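TatD-related deoxyribonuclease (Thermotoga maritima, PDB 1J6O) probably acts as a metal-dependent deoxyribonuclease of the TatD family, hydrolysing ester bonds in DNA. Local coordinates at residues 119-130 and 147-157. Residues are numbered along the deposited sequence; the frame is centred on the assembly and turned at random.
Sequences KRVFVEQIELAG and AYEILRTESLP
Ile150 of helix 144-153 enters helix 115-132 as a knob among Lys119, Phe122, Val123 and Ile126. Its two branches divide the work: chi1 of -68° sets CG1 anti to the carbonyl carbon and leaves CG2 anti to the backbone N, where CG2 meets Ile126 CD1 at 3.6 Å and Val123 CG2, while CD1 runs on to Phe122 CD2 and the aliphatic CG of Lys119. On the buried side Ile126 CD1 lies over the centre of one face of the Phe122 ring, 3.5 Å above its plane, and also packs on Leu151 CD2; Phe122 CZ in turn approaches Leu151 CG at 4.0 Å. Strands 98-107 and 136-141 lie beneath, touching Phe122 through Thr104, Leu106 and Val138. The axes of 119-130 and 147-153 cross at -34°, as neighbours on the outer layer of the TIM-barrel-like fold. Beyond Glu154 the chain stays close: Leu156 CD2 reaches Ile126 CG2, and Pro157 CG rests 3.7 Å from Ala129 CB. The more exposed side carries carboxylates. Here Glu154 lays its CG near Ile126 CG2, crosses Val123 at about a right angle with OE2 3.0 Å from Val123 CG1, and brings OE1 to 2.9 Å from Glu127 OE2. An alanine here would take away the chain beyond CB and is likely to leave Val123 CG1 and Ile126 CG2 less covered. No hydrogen bond joins the segments, so cohesion rests on apolar packing; the closeness of the carboxylates would probably raise the pKa of one, which could then hold a proton between the two oxygens.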
loop_
_atom_site.group_PDB
_atom_site.type_symbol
_atom_site.label_atom_id
_atom_site.label_comp_id
_atom_site.label_asym_id
_atom_site.label_seq_id
_atom_site.Cartn_x
_atom_site.Cartn_y
_atom_site.Cartn_z
ATOM N N LYS A 119 -1.612 -16.260 9.702
ATOM C CA LYS A 119 -0.481 -16.820 8.976
ATOM C C LYS A 119 -0.897 -17.664 7.780
ATOM O O LYS A 119 -0.336 -17.495 6.708
ATOM C CB LYS A 119 0.387 -17.675 9.900
ATOM C CG LYS A 119 1.238 -16.881 10.830
ATOM C CD LYS A 119 1.973 -17.852 11.749
ATOM C CE LYS A 119 3.019 -17.191 12.604
ATOM N NZ LYS A 119 3.742 -18.275 13.375
ATOM N N ARG A 120 -1.888 -18.547 7.928
ATOM C CA ARG A 120 -2.260 -19.357 6.774
ATOM C C ARG A 120 -2.873 -18.553 5.630
ATOM O O ARG A 120 -2.588 -18.811 4.459
ATOM C CB ARG A 120 -3.190 -20.517 7.172
ATOM C CG ARG A 120 -4.634 -20.155 7.397
ATOM C CD ARG A 120 -5.574 -21.317 7.041
ATOM N NE ARG A 120 -6.585 -20.845 6.091
ATOM C CZ ARG A 120 -6.950 -21.489 4.981
ATOM N NH1 ARG A 120 -6.399 -22.663 4.665
ATOM N NH2 ARG A 120 -7.827 -20.929 4.159
ATOM N N VAL A 121 -3.717 -17.588 5.978
ATOM C CA VAL A 121 -4.384 -16.730 4.988
ATOM C C VAL A 121 -3.356 -15.854 4.260
ATOM O O VAL A 121 -3.486 -15.594 3.051
ATOM C CB VAL A 121 -5.458 -15.857 5.693
ATOM C CG1 VAL A 121 -5.974 -14.750 4.770
ATOM C CG2 VAL A 121 -6.634 -16.760 6.146
ATOM N N PHE A 122 -2.339 -15.417 4.995
ATOM C CA PHE A 122 -1.262 -14.577 4.448
ATOM C C PHE A 122 -0.444 -15.451 3.495
ATOM O O PHE A 122 -0.158 -15.081 2.357
ATOM C CB PHE A 122 -0.396 -14.066 5.597
ATOM C CG PHE A 122 0.804 -13.237 5.163
ATOM C CD1 PHE A 122 0.742 -12.400 4.051
ATOM C CD2 PHE A 122 1.942 -13.204 5.950
ATOM C CE1 PHE A 122 1.797 -11.536 3.744
ATOM C CE2 PHE A 122 3.022 -12.335 5.657
ATOM C CZ PHE A 122 2.944 -11.497 4.552
ATOM N N VAL A 123 -0.082 -16.644 3.963
ATOM C CA VAL A 123 0.693 -17.544 3.121
ATOM C C VAL A 123 -0.050 -17.874 1.830
ATOM O O VAL A 123 0.530 -17.880 0.756
ATOM C CB VAL A 123 1.028 -18.860 3.879
ATOM C CG1 VAL A 123 1.533 -19.919 2.902
ATOM C CG2 VAL A 123 2.079 -18.582 4.935
ATOM N N GLU A 124 -1.343 -18.131 1.920
ATOM C CA GLU A 124 -2.095 -18.452 0.732
ATOM C C GLU A 124 -2.157 -17.314 -0.287
ATOM O O GLU A 124 -2.186 -17.570 -1.493
ATOM C CB GLU A 124 -3.491 -18.931 1.128
ATOM C CG GLU A 124 -3.402 -20.086 2.135
ATOM C CD GLU A 124 -4.696 -20.850 2.351
ATOM O OE1 GLU A 124 -5.738 -20.206 2.549
ATOM O OE2 GLU A 124 -4.662 -22.110 2.348
ATOM N N GLN A 125 -2.143 -16.071 0.179
ATOM C CA GLN A 125 -2.195 -14.939 -0.749
ATOM C C GLN A 125 -0.810 -14.700 -1.369
ATOM O O GLN A 125 -0.690 -14.288 -2.543
ATOM C CB GLN A 125 -2.716 -13.708 -0.034
ATOM C CG GLN A 125 -4.216 -13.829 0.207
ATOM C CD GLN A 125 -4.788 -12.649 0.949
ATOM O OE1 GLN A 125 -5.100 -11.617 0.347
ATOM N NE2 GLN A 125 -4.923 -12.784 2.256
ATOM N N ILE A 126 0.235 -14.947 -0.578
ATOM C CA ILE A 126 1.589 -14.784 -1.076
ATOM C C ILE A 126 1.714 -15.816 -2.203
ATOM O O ILE A 126 2.268 -15.525 -3.274
ATOM C CB ILE A 126 2.615 -15.124 0.029
ATOM C CG1 ILE A 126 2.630 -14.007 1.067
ATOM C CG2 ILE A 126 3.989 -15.377 -0.582
ATOM C CD1 ILE A 126 3.475 -14.372 2.299
ATOM N N GLU A 127 1.215 -17.036 -1.969
ATOM C CA GLU A 127 1.298 -18.078 -3.003
ATOM C C GLU A 127 0.516 -17.692 -4.252
ATOM O O GLU A 127 0.956 -17.969 -5.389
ATOM C CB GLU A 127 0.821 -19.433 -2.458
ATOM C CG GLU A 127 1.716 -19.867 -1.326
ATOM C CD GLU A 127 1.361 -21.223 -0.727
ATOM O OE1 GLU A 127 0.177 -21.469 -0.417
ATOM O OE2 GLU A 127 2.289 -22.013 -0.531
ATOM N N LEU A 128 -0.635 -17.048 -4.066
ATOM C CA LEU A 128 -1.412 -16.641 -5.226
ATOM C C LEU A 128 -0.657 -15.554 -6.014
ATOM O O LEU A 128 -0.621 -15.575 -7.248
ATOM C CB LEU A 128 -2.776 -16.094 -4.804
ATOM C CG LEU A 128 -3.600 -15.501 -5.948
ATOM C CD1 LEU A 128 -3.983 -16.574 -6.967
ATOM C CD2 LEU A 128 -4.847 -14.865 -5.380
ATOM N N ALA A 129 -0.068 -14.596 -5.304
ATOM C CA ALA A 129 0.675 -13.528 -5.979
ATOM C C ALA A 129 1.844 -14.132 -6.789
ATOM O O ALA A 129 2.148 -13.683 -7.911
ATOM C CB ALA A 129 1.190 -12.517 -4.954
ATOM N N GLY A 130 2.502 -15.145 -6.222
ATOM C CA GLY A 130 3.612 -15.778 -6.921
ATOM C C GLY A 130 3.093 -16.410 -8.208
ATOM O O GLY A 130 3.676 -16.259 -9.300
ATOM N N ALA A 147 6.443 -11.905 9.836
ATOM C CA ALA A 147 6.143 -11.715 8.427
ATOM C C ALA A 147 7.426 -11.983 7.634
ATOM O O ALA A 147 7.391 -12.650 6.602
ATOM C CB ALA A 147 5.637 -10.296 8.190
ATOM N N TYR A 148 8.556 -11.475 8.119
ATOM C CA TYR A 148 9.825 -11.691 7.415
ATOM C C TYR A 148 10.068 -13.186 7.197
ATOM O O TYR A 148 10.345 -13.619 6.080
ATOM C CB TYR A 148 10.998 -11.116 8.205
ATOM C CG TYR A 148 12.312 -11.255 7.471
ATOM C CD1 TYR A 148 12.609 -10.447 6.363
ATOM C CD2 TYR A 148 13.274 -12.175 7.892
ATOM C CE1 TYR A 148 13.846 -10.551 5.695
ATOM C CE2 TYR A 148 14.505 -12.285 7.236
ATOM C CZ TYR A 148 14.784 -11.474 6.142
ATOM O OH TYR A 148 15.995 -11.601 5.483
ATOM N N GLU A 149 9.980 -13.967 8.271
ATOM C CA GLU A 149 10.186 -15.412 8.185
ATOM C C GLU A 149 9.293 -16.034 7.106
ATOM O O GLU A 149 9.742 -16.845 6.297
ATOM C CB GLU A 149 9.871 -16.072 9.532
ATOM C CG GLU A 149 10.995 -16.041 10.557
ATOM C CD GLU A 149 12.172 -16.933 10.171
ATOM O OE1 GLU A 149 11.931 -18.058 9.676
ATOM O OE2 GLU A 149 13.331 -16.511 10.378
ATOM N N ILE A 150 8.021 -15.652 7.096
ATOM C CA ILE A 150 7.089 -16.189 6.114
ATOM C C ILE A 150 7.443 -15.802 4.678
ATOM O O ILE A 150 7.500 -16.642 3.790
ATOM C CB ILE A 150 5.661 -15.709 6.420
ATOM C CG1 ILE A 150 5.179 -16.363 7.722
ATOM C CG2 ILE A 150 4.728 -16.051 5.271
ATOM C CD1 ILE A 150 3.773 -15.909 8.159
ATOM N N LEU A 151 7.687 -14.522 4.454
ATOM C CA LEU A 151 8.028 -14.061 3.105
ATOM C C LEU A 151 9.305 -14.690 2.546
ATOM O O LEU A 151 9.330 -15.163 1.408
ATOM C CB LEU A 151 8.138 -12.533 3.113
ATOM C CG LEU A 151 6.772 -11.850 3.279
ATOM C CD1 LEU A 151 6.900 -10.429 3.794
ATOM C CD2 LEU A 151 6.055 -11.891 1.946
ATOM N N ARG A 152 10.358 -14.724 3.353
ATOM C CA ARG A 152 11.608 -15.303 2.887
ATOM C C ARG A 152 11.483 -16.805 2.680
ATOM O O ARG A 152 12.288 -17.409 1.976
ATOM C CB ARG A 152 12.746 -14.987 3.869
ATOM C CG ARG A 152 12.685 -15.699 5.215
ATOM C CD ARG A 152 14.037 -15.579 5.941
ATOM N NE ARG A 152 14.168 -16.439 7.123
ATOM C CZ ARG A 152 13.756 -17.708 7.184
ATOM N NH1 ARG A 152 13.170 -18.278 6.133
ATOM N NH2 ARG A 152 13.948 -18.418 8.292
ATOM N N THR A 153 10.461 -17.405 3.275
ATOM C CA THR A 153 10.248 -18.840 3.143
ATOM C C THR A 153 9.807 -19.278 1.747
ATOM O O THR A 153 10.198 -20.353 1.288
ATOM C CB THR A 153 9.216 -19.364 4.179
ATOM O OG1 THR A 153 9.774 -19.278 5.497
ATOM C CG2 THR A 153 8.840 -20.818 3.876
ATOM N N GLU A 154 8.998 -18.488 1.051
ATOM C CA GLU A 154 8.628 -18.973 -0.257
ATOM C C GLU A 154 8.959 -18.214 -1.523
ATOM O O GLU A 154 9.710 -17.241 -1.521
ATOM C CB GLU A 154 7.164 -19.407 -0.283
ATOM C CG GLU A 154 6.147 -18.570 0.441
ATOM C CD GLU A 154 4.890 -19.399 0.650
ATOM O OE1 GLU A 154 4.502 -20.110 -0.302
ATOM O OE2 GLU A 154 4.299 -19.358 1.748
ATOM N N SER A 155 8.417 -18.741 -2.615
ATOM C CA SER A 155 8.585 -18.215 -3.958
ATOM C C SER A 155 7.784 -16.931 -4.192
ATOM O O SER A 155 6.599 -16.980 -4.532
ATOM C CB SER A 155 8.154 -19.286 -4.963
ATOM O OG SER A 155 8.419 -18.891 -6.298
ATOM N N LEU A 156 8.446 -15.792 -4.024
ATOM C CA LEU A 156 7.802 -14.496 -4.214
ATOM C C LEU A 156 7.730 -14.046 -5.665
ATOM O O LEU A 156 8.527 -14.465 -6.502
ATOM C CB LEU A 156 8.555 -13.439 -3.430
ATOM C CG LEU A 156 8.631 -13.709 -1.940
ATOM C CD1 LEU A 156 9.505 -12.664 -1.292
ATOM C CD2 LEU A 156 7.241 -13.696 -1.355
ATOM N N PRO A 157 6.773 -13.159 -5.980
ATOM C CA PRO A 157 6.633 -12.661 -7.352
ATOM C C PRO A 157 7.887 -11.859 -7.690
ATOM O O PRO A 157 8.538 -11.330 -6.781
ATOM C CB PRO A 157 5.408 -11.750 -7.278
ATOM C CG PRO A 157 4.699 -12.162 -6.029
ATOM C CD PRO A 157 5.793 -12.524 -5.079
#